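Local coordinates for glyoxalase III (glutathione-independent) (PDB 4LRU), which catalyses the conversion of methylglyoxal to D-lactate in a single step without glutathione, detoxifying the methylglyoxal that Candida albicans makes in its own metabolism, at residues T12-F18 with H109-Y115; T17-D21 with L174-I179; P116-Q122 with A143-L148; I163-D168 with T187-A192. All coordinates share one frame; numbering follows the deposited sequence.

Contact 1: residues T12-F18 with H109-Y115; sequences TSYNETF and HGTLFDY
The rings of Tyr14 and Phe113 lie flat on each other as an offset stack, planes 6° apart and centroids 3.7 Å from one another. Phe113 CB also sits over the Tyr14 face as a CH-pi contact, and the in-plane edge of the Phe113 ring meets Phe18 CE1. Phe18 CE2 in turn lies 3.6 Å from His109 CB, so four aromatic side chains form one cluster. Beside it the Asp114 carboxylate accepts three hydrogen bonds: OD1 takes the hydroxyl of Thr12 (OG1 to OD1 2.7 Å), while Ser13 N and Ser13 OG, 2.8 and 2.7 Å from OD2, both approach from one face of the carboxylate plane. The loop after strand 6-10 is thereby fastened to helix 111-114. Thr12 OG1, swung opposite its own backbone N (chi1 -177°), in turn accepts from Tyr14 N, an ST turn just ahead of the stacked Tyr14 ring. Farther out, His109 NE2 is hydrogen-bonded to Glu171, an inferred active-site residue, and Thr111 OG1 bonds to Gly108 O.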
loop_
_atom_site.group_PDB
_atom_site.type_symbol
_atom_site.label_atom_id
_atom_site.label_comp_id
_atom_site.label_asym_id
_atom_site.label_seq_id
_atom_site.Cartn_x
_atom_site.Cartn_y
_atom_site.Cartn_z
ATOM N N THR A 12 -2.980 -5.867 -3.173
ATOM C CA THR A 12 -3.856 -5.957 -4.335
ATOM C C THR A 12 -4.222 -7.404 -4.678
ATOM O O THR A 12 -3.413 -8.323 -4.541
ATOM C CB THR A 12 -3.262 -5.315 -5.601
ATOM O OG1 THR A 12 -4.223 -5.389 -6.665
ATOM C CG2 THR A 12 -1.980 -6.010 -6.040
ATOM N N SER A 13 -5.455 -7.573 -5.163
ATOM C CA SER A 13 -5.977 -8.849 -5.636
ATOM C C SER A 13 -5.893 -8.999 -7.168
ATOM O O SER A 13 -6.172 -10.066 -7.704
ATOM C CB SER A 13 -7.441 -8.995 -5.207
ATOM O OG SER A 13 -8.287 -8.075 -5.901
ATOM N N TYR A 14 -5.467 -7.944 -7.859
ATOM C CA TYR A 14 -5.423 -7.953 -9.312
ATOM C C TYR A 14 -4.093 -8.554 -9.738
ATOM O O TYR A 14 -3.052 -8.122 -9.255
ATOM C CB TYR A 14 -5.548 -6.536 -9.845
ATOM C CG TYR A 14 -5.641 -6.479 -11.348
ATOM C CD1 TYR A 14 -6.844 -6.727 -11.995
ATOM C CD2 TYR A 14 -4.508 -6.251 -12.129
ATOM C CE1 TYR A 14 -6.930 -6.697 -13.374
ATOM C CE2 TYR A 14 -4.587 -6.220 -13.513
ATOM C CZ TYR A 14 -5.814 -6.424 -14.129
ATOM O OH TYR A 14 -5.927 -6.433 -15.508
ATOM N N ASN A 15 -4.134 -9.560 -10.605
ATOM C CA ASN A 15 -2.917 -10.262 -11.029
ATOM C C ASN A 15 -3.109 -10.741 -12.464
ATOM O O ASN A 15 -3.668 -11.809 -12.699
ATOM C CB ASN A 15 -2.670 -11.418 -10.043
ATOM C CG ASN A 15 -1.510 -12.324 -10.420
ATOM O OD1 ASN A 15 -1.602 -13.545 -10.270
ATOM N ND2 ASN A 15 -0.400 -11.740 -10.845
ATOM N N GLU A 16 -2.711 -9.897 -13.415
ATOM C CA GLU A 16 -2.945 -10.139 -14.833
ATOM C C GLU A 16 -1.738 -9.638 -15.610
ATOM O O GLU A 16 -1.038 -8.716 -15.167
ATOM C CB GLU A 16 -4.154 -9.342 -15.329
ATOM C CG GLU A 16 -5.480 -9.606 -14.640
ATOM C CD GLU A 16 -6.041 -10.981 -14.916
ATOM O OE1 GLU A 16 -6.900 -11.421 -14.117
ATOM O OE2 GLU A 16 -5.623 -11.627 -15.900
ATOM N N THR A 17 -1.543 -10.204 -16.793
ATOM C CA THR A 17 -0.645 -9.636 -17.799
ATOM C C THR A 17 -0.947 -8.158 -18.028
ATOM O O THR A 17 -2.094 -7.773 -18.248
ATOM C CB THR A 17 -0.719 -10.400 -19.138
ATOM O OG1 THR A 17 -2.057 -10.364 -19.656
ATOM C CG2 THR A 17 -0.293 -11.845 -18.945
ATOM N N PHE A 18 0.099 -7.338 -17.977
ATOM C CA PHE A 18 -0.044 -5.892 -17.818
ATOM C C PHE A 18 1.027 -5.136 -18.609
ATOM O O PHE A 18 0.725 -4.199 -19.355
ATOM C CB PHE A 18 0.053 -5.533 -16.332
ATOM C CG PHE A 18 0.020 -4.062 -16.052
ATOM C CD1 PHE A 18 -1.155 -3.342 -16.177
ATOM C CD2 PHE A 18 1.161 -3.401 -15.625
ATOM C CE1 PHE A 18 -1.189 -1.986 -15.885
ATOM C CE2 PHE A 18 1.134 -2.059 -15.332
ATOM C CZ PHE A 18 -0.042 -1.343 -15.469
ATOM N N HIS A 109 1.313 -2.191 -9.421
ATOM C CA HIS A 109 0.333 -1.554 -10.299
ATOM C C HIS A 109 -1.046 -2.224 -10.213
ATOM O O HIS A 109 -2.050 -1.620 -10.572
ATOM C CB HIS A 109 0.827 -1.558 -11.742
ATOM C CG HIS A 109 1.829 -0.485 -12.049
ATOM N ND1 HIS A 109 3.178 -0.627 -11.789
ATOM C CD2 HIS A 109 1.684 0.740 -12.612
ATOM C CE1 HIS A 109 3.816 0.466 -12.174
ATOM N NE2 HIS A 109 2.934 1.307 -12.682
ATOM N N GLY A 110 -1.106 -3.455 -9.726
ATOM C CA GLY A 110 -2.398 -4.129 -9.571
ATOM C C GLY A 110 -3.381 -3.279 -8.774
ATOM O O GLY A 110 -4.596 -3.293 -9.034
ATOM N N THR A 111 -2.883 -2.530 -7.796
ATOM C CA THR A 111 -3.762 -1.719 -6.948
ATOM C C THR A 111 -4.619 -0.712 -7.734
ATOM O O THR A 111 -5.687 -0.312 -7.265
ATOM C CB THR A 111 -2.984 -0.895 -5.896
ATOM O OG1 THR A 111 -2.055 -0.029 -6.558
ATOM C CG2 THR A 111 -2.257 -1.783 -4.931
ATOM N N LEU A 112 -4.137 -0.275 -8.898
ATOM C CA LEU A 112 -4.867 0.656 -9.737
ATOM C C LEU A 112 -6.206 0.076 -10.150
ATOM O O LEU A 112 -7.148 0.823 -10.430
ATOM C CB LEU A 112 -4.060 0.999 -10.989
ATOM C CG LEU A 112 -2.768 1.772 -10.706
ATOM C CD1 LEU A 112 -1.881 1.785 -11.933
ATOM C CD2 LEU A 112 -3.057 3.196 -10.241
ATOM N N PHE A 113 -6.268 -1.252 -10.207
ATOM C CA PHE A 113 -7.457 -1.938 -10.707
ATOM C C PHE A 113 -8.490 -2.177 -9.612
ATOM O O PHE A 113 -9.698 -2.021 -9.847
ATOM C CB PHE A 113 -7.085 -3.260 -11.385
ATOM C CG PHE A 113 -6.320 -3.083 -12.673
ATOM C CD1 PHE A 113 -4.939 -2.938 -12.661
ATOM C CD2 PHE A 113 -6.977 -3.063 -13.889
ATOM C CE1 PHE A 113 -4.237 -2.774 -13.835
ATOM C CE2 PHE A 113 -6.277 -2.909 -15.082
ATOM C CZ PHE A 113 -4.902 -2.774 -15.052
ATOM N N ASP A 114 -8.040 -2.582 -8.426
ATOM C CA ASP A 114 -8.969 -2.963 -7.375
ATOM C C ASP A 114 -9.120 -2.001 -6.210
ATOM O O ASP A 114 -10.223 -1.849 -5.681
ATOM C CB ASP A 114 -8.741 -4.394 -6.905
ATOM C CG ASP A 114 -7.416 -4.588 -6.188
ATOM O OD1 ASP A 114 -6.454 -3.819 -6.433
ATOM O OD2 ASP A 114 -7.345 -5.548 -5.404
ATOM N N TYR A 115 -8.051 -1.321 -5.811
ATOM C CA TYR A 115 -8.129 -0.503 -4.600
ATOM C C TYR A 115 -9.238 0.575 -4.652
ATOM O O TYR A 115 -9.900 0.793 -3.661
ATOM C CB TYR A 115 -6.789 0.150 -4.245
ATOM C CG TYR A 115 -5.836 -0.709 -3.411
ATOM C CD1 TYR A 115 -6.025 -2.085 -3.238
ATOM C CD2 TYR A 115 -4.714 -0.129 -2.834
ATOM C CE1 TYR A 115 -5.130 -2.837 -2.488
ATOM C CE2 TYR A 115 -3.821 -0.865 -2.091
ATOM C CZ TYR A 115 -4.006 -2.224 -1.932
ATOM O OH TYR A 115 -3.106 -2.991 -1.187
#

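Contact 2: residues T17-D21 with L174-I179; sequences TFYSD and LGVTDI
Val176 CG1 touches two aromatic side chains, 3.6 Å from Phe18 CE2 and 3.8 Å from Tyr19 CD1. The Phe18 side chain runs nearly at right angles to that of Val176, whereas Tyr19 meets the same methyl on a slant. Ile179 adds its CG2 branch at Phe18 CE1 (3.7 Å), and its CD1 reaches the Phe18 carbonyl oxygen. With CG anti to the carbonyl carbon (chi1 -63°), the Tyr19 ring has Phe18 CD2 over its centre and Val176 CG1 beside it; its hydroxyl bonds Asp58. No direct hydrogen bond crosses the contact; water supplies the polar link. One water accepts from Ser20 N at 2.9 Å and donates to Leu174 O, and a second, 2.5 Å from Ser20 OG, donates to Gly175 O. These carbonyls belong to the Schellman motif that follows helix 168-173, in which Gly175 has positive phi. The 17-21 loop, between strand 6-10 and helix 29-42, thus packs against the junction of helices 168-173 and 177-182, where Val176 touches Glu171 and His109.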
loop_
_atom_site.group_PDB
_atom_site.type_symbol
_atom_site.label_atom_id
_atom_site.label_comp_id
_atom_site.label_asym_id
_atom_site.label_seq_id
_atom_site.Cartn_x
_atom_site.Cartn_y
_atom_site.Cartn_z
ATOM N N THR A 17 -1.543 -10.204 -16.793
ATOM C CA THR A 17 -0.645 -9.636 -17.799
ATOM C C THR A 17 -0.947 -8.158 -18.028
ATOM O O THR A 17 -2.094 -7.773 -18.248
ATOM C CB THR A 17 -0.719 -10.400 -19.138
ATOM O OG1 THR A 17 -2.057 -10.364 -19.656
ATOM C CG2 THR A 17 -0.293 -11.845 -18.945
ATOM N N PHE A 18 0.099 -7.338 -17.977
ATOM C CA PHE A 18 -0.044 -5.892 -17.818
ATOM C C PHE A 18 1.027 -5.136 -18.609
ATOM O O PHE A 18 0.725 -4.199 -19.355
ATOM C CB PHE A 18 0.053 -5.533 -16.332
ATOM C CG PHE A 18 0.020 -4.062 -16.052
ATOM C CD1 PHE A 18 -1.155 -3.342 -16.177
ATOM C CD2 PHE A 18 1.161 -3.401 -15.625
ATOM C CE1 PHE A 18 -1.189 -1.986 -15.885
ATOM C CE2 PHE A 18 1.134 -2.059 -15.332
ATOM C CZ PHE A 18 -0.042 -1.343 -15.469
ATOM N N TYR A 19 2.278 -5.548 -18.445
ATOM C CA TYR A 19 3.403 -4.845 -19.074
ATOM C C TYR A 19 3.518 -5.177 -20.567
ATOM O O TYR A 19 3.077 -6.238 -21.016
ATOM C CB TYR A 19 4.705 -5.231 -18.373
ATOM C CG TYR A 19 4.736 -4.826 -16.917
ATOM C CD1 TYR A 19 4.883 -3.491 -16.554
ATOM C CD2 TYR A 19 4.567 -5.765 -15.905
ATOM C CE1 TYR A 19 4.916 -3.109 -15.233
ATOM C CE2 TYR A 19 4.585 -5.388 -14.578
ATOM C CZ TYR A 19 4.756 -4.064 -14.242
ATOM O OH TYR A 19 4.778 -3.672 -12.918
ATOM N N SER A 20 4.164 -4.283 -21.317
ATOM C CA SER A 20 4.440 -4.513 -22.735
ATOM C C SER A 20 5.214 -5.797 -23.012
ATOM O O SER A 20 5.086 -6.383 -24.088
ATOM C CB SER A 20 5.214 -3.323 -23.313
ATOM O OG SER A 20 4.439 -2.139 -23.213
ATOM N N ASP A 21 6.035 -6.231 -22.061
ATOM C CA ASP A 21 6.835 -7.450 -22.239
ATOM C C ASP A 21 6.019 -8.714 -21.946
ATOM O O ASP A 21 6.541 -9.832 -21.983
ATOM C CB ASP A 21 8.079 -7.407 -21.343
ATOM C CG ASP A 21 7.734 -7.459 -19.871
ATOM O OD1 ASP A 21 6.532 -7.575 -19.553
ATOM O OD2 ASP A 21 8.659 -7.387 -19.032
ATOM N N LEU A 174 8.568 3.019 -16.843
ATOM C CA LEU A 174 8.133 1.621 -16.820
ATOM C C LEU A 174 7.307 1.237 -18.044
ATOM O O LEU A 174 6.935 0.069 -18.220
ATOM C CB LEU A 174 7.347 1.333 -15.546
ATOM C CG LEU A 174 8.167 1.425 -14.257
ATOM C CD1 LEU A 174 7.276 1.150 -13.054
ATOM C CD2 LEU A 174 9.359 0.471 -14.290
ATOM N N GLY A 175 7.022 2.220 -18.887
ATOM C CA GLY A 175 6.321 1.994 -20.136
ATOM C C GLY A 175 4.844 1.677 -19.970
ATOM O O GLY A 175 4.261 0.990 -20.814
ATOM N N VAL A 176 4.227 2.196 -18.909
ATOM C CA VAL A 176 2.806 1.919 -18.663
ATOM C C VAL A 176 1.874 3.135 -18.711
ATOM O O VAL A 176 0.674 3.028 -18.444
ATOM C CB VAL A 176 2.623 1.195 -17.322
ATOM C CG1 VAL A 176 3.466 -0.072 -17.309
ATOM C CG2 VAL A 176 2.991 2.112 -16.168
ATOM N N THR A 177 2.398 4.299 -19.071
ATOM C CA THR A 177 1.562 5.481 -19.140
ATOM C C THR A 177 0.358 5.321 -20.087
ATOM O O THR A 177 -0.762 5.666 -19.723
ATOM C CB THR A 177 2.381 6.699 -19.592
ATOM O OG1 THR A 177 3.493 6.868 -18.695
ATOM C CG2 THR A 177 1.524 7.946 -19.583
ATOM N N ASP A 178 0.579 4.802 -21.287
ATOM C CA ASP A 178 -0.510 4.704 -22.267
ATOM C C ASP A 178 -1.531 3.661 -21.825
ATOM O O ASP A 178 -2.743 3.863 -21.964
ATOM C CB ASP A 178 0.029 4.323 -23.644
ATOM C CG ASP A 178 0.953 5.368 -24.216
ATOM O OD1 ASP A 178 0.839 6.550 -23.812
ATOM O OD2 ASP A 178 1.780 5.003 -25.080
ATOM N N ILE A 179 -1.027 2.555 -21.294
ATOM C CA ILE A 179 -1.872 1.522 -20.693
ATOM C C ILE A 179 -2.798 2.129 -19.647
ATOM O O ILE A 179 -4.001 1.875 -19.644
ATOM C CB ILE A 179 -1.019 0.398 -20.073
ATOM C CG1 ILE A 179 -0.379 -0.441 -21.186
ATOM C CG2 ILE A 179 -1.863 -0.481 -19.161
ATOM C CD1 ILE A 179 0.820 -1.250 -20.745
HETATM O O HOH W 1 5.259 -1.847 -20.131
HETATM O O HOH W 2 5.912 -0.145 -23.128
#

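Contact 3: residues P116-Q122 with A143-L148; sequences PNAKDLQ and AIFENL
Gln122 NE2 reaches two backbone carbonyls of the 143-148 segment: it donates to Ile144 O at 3.0 Å with a fairly straight N-H (160°), and weakly to Glu146 O at the same distance. Ile144 O is approached from above its carbonyl plane, though it lies close to the plane of the Gln122 amide. The chain of Gln122, extended beyond CG, delivers the amide there; on the way CB touches Leu148 CD1 (3.7 Å) and CG touches Ile144 CD1 (3.8 Å). In the other direction, Asn147 ND2 donates to Pro116 O at 3.0 Å, almost perfectly straight at 178°. The Pro116 ring rests beside the Glu146 carboxylate, CG 3.6 Å from OE1, and Lys194 makes a salt bridge to Glu146 OE2 and a hydrogen bond to Asn147 OD1. Asn147 has positive phi within a type II turn from Phe145 to Leu148. The contact joins the start of helix 119-130 to the loop between strands 134-138 and 149-150, with helix 188-195 against Glu146 and strand 6-10 against Leu121.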
loop_
_atom_site.group_PDB
_atom_site.type_symbol
_atom_site.label_atom_id
_atom_site.label_comp_id
_atom_site.label_asym_id
_atom_site.label_seq_id
_atom_site.Cartn_x
_atom_site.Cartn_y
_atom_site.Cartn_z
ATOM N N PRO A 116 -9.435 1.247 -5.805
ATOM C CA PRO A 116 -10.476 2.281 -5.816
ATOM C C PRO A 116 -11.899 1.808 -5.565
ATOM O O PRO A 116 -12.767 2.626 -5.241
ATOM C CB PRO A 116 -10.349 2.906 -7.200
ATOM C CG PRO A 116 -8.920 2.654 -7.597
ATOM C CD PRO A 116 -8.606 1.297 -7.021
ATOM N N ASN A 117 -12.152 0.511 -5.754
ATOM C CA ASN A 117 -13.483 -0.049 -5.528
ATOM C C ASN A 117 -13.467 -1.144 -4.482
ATOM O O ASN A 117 -14.448 -1.895 -4.350
ATOM C CB ASN A 117 -14.054 -0.612 -6.821
ATOM C CG ASN A 117 -14.152 0.428 -7.909
ATOM O OD1 ASN A 117 -13.648 0.241 -9.017
ATOM N ND2 ASN A 117 -14.811 1.525 -7.603
ATOM N N ALA A 118 -12.368 -1.221 -3.736
ATOM C CA ALA A 118 -12.202 -2.258 -2.722
ATOM C C ALA A 118 -12.875 -1.817 -1.436
ATOM O O ALA A 118 -12.214 -1.476 -0.446
ATOM C CB ALA A 118 -10.732 -2.563 -2.502
ATOM N N LYS A 119 -14.208 -1.891 -1.425
ATOM C CA LYS A 119 -14.977 -1.222 -0.393
ATOM C C LYS A 119 -14.733 -1.814 0.991
ATOM O O LYS A 119 -14.767 -1.090 1.964
ATOM C CB LYS A 119 -16.459 -1.201 -0.755
ATOM C CG LYS A 119 -16.714 -0.307 -1.966
ATOM C CD LYS A 119 -18.181 -0.053 -2.232
ATOM C CE LYS A 119 -18.333 0.784 -3.492
ATOM N NZ LYS A 119 -17.724 2.142 -3.347
ATOM N N ASP A 120 -14.468 -3.113 1.077
ATOM C CA ASP A 120 -14.178 -3.728 2.380
ATOM C C ASP A 120 -12.830 -3.260 2.959
ATOM O O ASP A 120 -12.758 -2.844 4.135
ATOM C CB ASP A 120 -14.210 -5.252 2.278
ATOM C CG ASP A 120 -15.608 -5.790 2.018
ATOM O OD1 ASP A 120 -16.547 -5.339 2.717
ATOM O OD2 ASP A 120 -15.758 -6.690 1.153
ATOM N N LEU A 121 -11.766 -3.318 2.161
ATOM C CA LEU A 121 -10.485 -2.734 2.581
ATOM C C LEU A 121 -10.659 -1.259 2.927
ATOM O O LEU A 121 -10.106 -0.774 3.927
ATOM C CB LEU A 121 -9.437 -2.871 1.469
ATOM C CG LEU A 121 -8.864 -4.273 1.304
ATOM C CD1 LEU A 121 -7.937 -4.337 0.115
ATOM C CD2 LEU A 121 -8.128 -4.689 2.574
ATOM N N GLN A 122 -11.409 -0.537 2.097
ATOM C CA GLN A 122 -11.628 0.883 2.342
ATOM C C GLN A 122 -12.329 1.123 3.675
ATOM O O GLN A 122 -12.021 2.104 4.381
ATOM C CB GLN A 122 -12.397 1.519 1.187
ATOM C CG GLN A 122 -11.540 1.722 -0.057
ATOM C CD GLN A 122 -12.308 2.345 -1.194
ATOM O OE1 GLN A 122 -13.495 2.058 -1.376
ATOM N NE2 GLN A 122 -11.664 3.225 -1.946
ATOM N N ALA A 143 -4.065 4.711 -4.214
ATOM C CA ALA A 143 -5.306 4.442 -4.942
ATOM C C ALA A 143 -6.427 4.014 -3.996
ATOM O O ALA A 143 -7.596 4.166 -4.331
ATOM C CB ALA A 143 -5.086 3.394 -6.022
ATOM N N ILE A 144 -6.075 3.516 -2.810
ATOM C CA ILE A 144 -7.079 3.189 -1.798
ATOM C C ILE A 144 -7.920 4.403 -1.404
ATOM O O ILE A 144 -9.066 4.274 -0.969
ATOM C CB ILE A 144 -6.442 2.524 -0.557
ATOM C CG1 ILE A 144 -7.497 1.742 0.239
ATOM C CG2 ILE A 144 -5.744 3.562 0.306
ATOM C CD1 ILE A 144 -7.954 0.448 -0.394
ATOM N N PHE A 145 -7.367 5.597 -1.572
ATOM C CA PHE A 145 -8.076 6.807 -1.187
ATOM C C PHE A 145 -9.003 7.317 -2.287
ATOM O O PHE A 145 -9.767 8.266 -2.099
ATOM C CB PHE A 145 -7.078 7.922 -0.832
ATOM C CG PHE A 145 -6.142 7.575 0.298
ATOM C CD1 PHE A 145 -6.632 7.259 1.548
ATOM C CD2 PHE A 145 -4.765 7.600 0.108
ATOM C CE1 PHE A 145 -5.777 6.959 2.597
ATOM C CE2 PHE A 145 -3.904 7.282 1.142
ATOM C CZ PHE A 145 -4.411 6.955 2.386
ATOM N N GLU A 146 -8.904 6.721 -3.468
ATOM C CA GLU A 146 -9.769 7.104 -4.559
ATOM C C GLU A 146 -11.201 6.640 -4.253
ATOM O O GLU A 146 -11.420 5.501 -3.851
ATOM C CB GLU A 146 -9.258 6.504 -5.879
ATOM C CG GLU A 146 -10.018 7.011 -7.087
ATOM C CD GLU A 146 -9.533 6.437 -8.406
ATOM O OE1 GLU A 146 -8.357 6.049 -8.485
ATOM O OE2 GLU A 146 -10.342 6.397 -9.364
ATOM N N ASN A 147 -12.152 7.550 -4.414
ATOM C CA ASN A 147 -13.563 7.306 -4.076
ATOM C C ASN A 147 -13.831 7.100 -2.594
ATOM O O ASN A 147 -14.892 6.588 -2.221
ATOM C CB ASN A 147 -14.126 6.101 -4.837
ATOM C CG ASN A 147 -13.859 6.171 -6.321
ATOM O OD1 ASN A 147 -14.105 7.197 -6.957
ATOM N ND2 ASN A 147 -13.372 5.070 -6.891
ATOM N N LEU A 148 -12.908 7.506 -1.731
ATOM C CA LEU A 148 -13.050 7.186 -0.310
ATOM C C LEU A 148 -13.464 8.400 0.505
ATOM O O LEU A 148 -12.664 9.310 0.742
ATOM C CB LEU A 148 -11.769 6.602 0.259
ATOM C CG LEU A 148 -11.875 6.079 1.687
ATOM C CD1 LEU A 148 -13.028 5.088 1.816
ATOM C CD2 LEU A 148 -10.563 5.462 2.111
#

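Contact 4: residues I163-D168 with T187-A192; sequences ITGFTD and TIKQVA
The segment 163-168 runs past the N-terminal part of helix 188-195, its CA atoms nearest at Gly165 and Ile188, 5.7 Å apart. Ile188 meets the segment with both branches: CG2 touches Ile163 CD1 at 3.8 Å, while CG1 packs beside Phe166 N. The side chains of Ile163 and Ile188 cross at about a right angle, and Ile163 CD1 also meets Ala192 CB. Gly165, without a side chain, presents its CA to Ile188 CG2 at 4.0 Å. At the other end Asp168 turns its carboxylate to the helix start, OD1 3.0 Å from Thr187 OG1. Thr187 is the N-cap: its OG1 accepts from Gln190 N, and Gln190 OE1 takes Thr187 N on a lone pair in the carbonyl plane, a capping box. Three waters complete the seam. One donates to Phe166 O and Asp168 OD1 and accepts from Lys189 N (3.0 Å); another links Ile188 N to Phe166 O; a third donates to Asp168 OD2 at 2.6 Å and also bonds Thr187 OG1. The first-turn amides of Ile188 and Lys189 are thus satisfied through water, and the partly positive helix start would probably stabilise a charged Asp168.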
loop_
_atom_site.group_PDB
_atom_site.type_symbol
_atom_site.label_atom_id
_atom_site.label_comp_id
_atom_site.label_asym_id
_atom_site.label_seq_id
_atom_site.Cartn_x
_atom_site.Cartn_y
_atom_site.Cartn_z
ATOM N N ILE A 163 -0.336 14.204 0.214
ATOM C CA ILE A 163 0.111 12.851 -0.008
ATOM C C ILE A 163 1.186 12.809 -1.079
ATOM O O ILE A 163 1.369 13.759 -1.843
ATOM C CB ILE A 163 -1.028 11.919 -0.444
ATOM C CG1 ILE A 163 -1.568 12.311 -1.818
ATOM C CG2 ILE A 163 -2.105 11.851 0.621
ATOM C CD1 ILE A 163 -2.364 11.205 -2.467
ATOM N N THR A 164 1.921 11.712 -1.093
ATOM C CA THR A 164 2.753 11.385 -2.234
ATOM C C THR A 164 2.454 9.961 -2.686
ATOM O O THR A 164 1.529 9.317 -2.179
ATOM C CB THR A 164 4.246 11.577 -1.911
ATOM O OG1 THR A 164 5.004 11.570 -3.128
ATOM C CG2 THR A 164 4.752 10.501 -0.980
ATOM N N GLY A 165 3.198 9.500 -3.680
ATOM C CA GLY A 165 2.977 8.188 -4.286
ATOM C C GLY A 165 3.727 8.146 -5.602
ATOM O O GLY A 165 4.430 9.095 -5.963
ATOM N N PHE A 166 3.536 7.070 -6.348
ATOM C CA PHE A 166 4.355 6.805 -7.524
ATOM C C PHE A 166 4.235 7.939 -8.540
ATOM O O PHE A 166 3.150 8.453 -8.800
ATOM C CB PHE A 166 3.993 5.459 -8.148
ATOM C CG PHE A 166 5.095 4.866 -8.987
ATOM C CD1 PHE A 166 6.210 4.298 -8.389
ATOM C CD2 PHE A 166 5.064 4.959 -10.366
ATOM C CE1 PHE A 166 7.220 3.770 -9.144
ATOM C CE2 PHE A 166 6.075 4.418 -11.130
ATOM C CZ PHE A 166 7.160 3.832 -10.520
ATOM N N THR A 167 5.368 8.352 -9.086
ATOM C CA THR A 167 5.422 9.556 -9.913
ATOM C C THR A 167 4.910 9.309 -11.332
ATOM O O THR A 167 5.034 8.211 -11.868
ATOM C CB THR A 167 6.849 10.146 -10.015
ATOM O OG1 THR A 167 7.704 9.256 -10.746
ATOM C CG2 THR A 167 7.433 10.433 -8.626
ATOM N N ASP A 168 4.372 10.351 -11.951
ATOM C CA ASP A 168 4.020 10.288 -13.368
ATOM C C ASP A 168 5.208 9.878 -14.236
ATOM O O ASP A 168 5.061 9.071 -15.151
ATOM C CB ASP A 168 3.479 11.622 -13.844
ATOM C CG ASP A 168 2.118 11.973 -13.242
ATOM O OD1 ASP A 168 1.519 11.145 -12.531
ATOM O OD2 ASP A 168 1.661 13.107 -13.506
ATOM N N THR A 187 -3.073 8.059 -12.066
ATOM C CA THR A 187 -1.831 8.201 -11.327
ATOM C C THR A 187 -2.132 8.773 -9.956
ATOM O O THR A 187 -3.203 9.315 -9.720
ATOM C CB THR A 187 -0.843 9.157 -12.019
ATOM O OG1 THR A 187 -1.386 10.484 -12.027
ATOM C CG2 THR A 187 -0.563 8.705 -13.424
ATOM N N ILE A 188 -1.175 8.685 -9.047
ATOM C CA ILE A 188 -1.452 9.138 -7.707
ATOM C C ILE A 188 -1.661 10.653 -7.672
ATOM O O ILE A 188 -2.495 11.145 -6.904
ATOM C CB ILE A 188 -0.405 8.656 -6.692
ATOM C CG1 ILE A 188 -0.390 7.110 -6.614
ATOM C CG2 ILE A 188 -0.698 9.244 -5.328
ATOM C CD1 ILE A 188 -1.775 6.466 -6.546
ATOM N N LYS A 189 -0.932 11.385 -8.511
ATOM C CA LYS A 189 -1.171 12.809 -8.670
ATOM C C LYS A 189 -2.638 13.032 -9.040
ATOM O O LYS A 189 -3.324 13.828 -8.412
ATOM C CB LYS A 189 -0.251 13.402 -9.737
ATOM C CG LYS A 189 -0.289 14.922 -9.805
ATOM C CD LYS A 189 0.742 15.464 -10.780
ATOM C CE LYS A 189 0.763 16.984 -10.777
ATOM N NZ LYS A 189 1.859 17.535 -11.622
ATOM N N GLN A 190 -3.117 12.292 -10.035
ATOM C CA GLN A 190 -4.509 12.394 -10.485
ATOM C C GLN A 190 -5.497 12.011 -9.373
ATOM O O GLN A 190 -6.565 12.604 -9.252
ATOM C CB GLN A 190 -4.733 11.509 -11.715
ATOM C CG GLN A 190 -4.096 12.056 -12.985
ATOM C CD GLN A 190 -4.320 11.142 -14.185
ATOM O OE1 GLN A 190 -4.033 9.950 -14.124
ATOM N NE2 GLN A 190 -4.857 11.696 -15.269
ATOM N N VAL A 191 -5.151 11.013 -8.576
ATOM C CA VAL A 191 -5.969 10.650 -7.410
ATOM C C VAL A 191 -6.088 11.824 -6.454
ATOM O O VAL A 191 -7.190 12.152 -5.996
ATOM C CB VAL A 191 -5.421 9.429 -6.658
ATOM C CG1 VAL A 191 -6.183 9.202 -5.355
ATOM C CG2 VAL A 191 -5.490 8.176 -7.535
ATOM N N ALA A 192 -4.954 12.447 -6.134
ATOM C CA ALA A 192 -4.974 13.657 -5.324
ATOM C C ALA A 192 -5.876 14.730 -5.955
ATOM O O ALA A 192 -6.698 15.337 -5.275
ATOM C CB ALA A 192 -3.556 14.194 -5.132
HETATM O O HOH W 3 1.711 10.711 -9.752
HETATM O O HOH W 4 1.091 7.063 -10.055
HETATM O O HOH W 5 -0.978 12.912 -13.646
#

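Along the chain, contact 1 closes before contact 3 opens, and contact 3 before contact 4; contact 2 starts from the same loop as contact 1, crosses contact 4 and encloses contact 3. Contacts 1 and 2 share Thr17 and Phe18, and their centres lie about 12 Å apart. Contacts 1 and 3 adjoin through the successive helices 111-114 and 119-130. Contact 4 touches contact 3 at Ala143 and Ile188, and contact 2 where Leu174 meets Phe166; the centres of contacts 2 and 3 are about 23 Å apart. Together they join loops and short helices beside the mixed central sheet of this DJ-1 superfamily fold, close to the inferred active-site residues Cys139, His140 and Glu171.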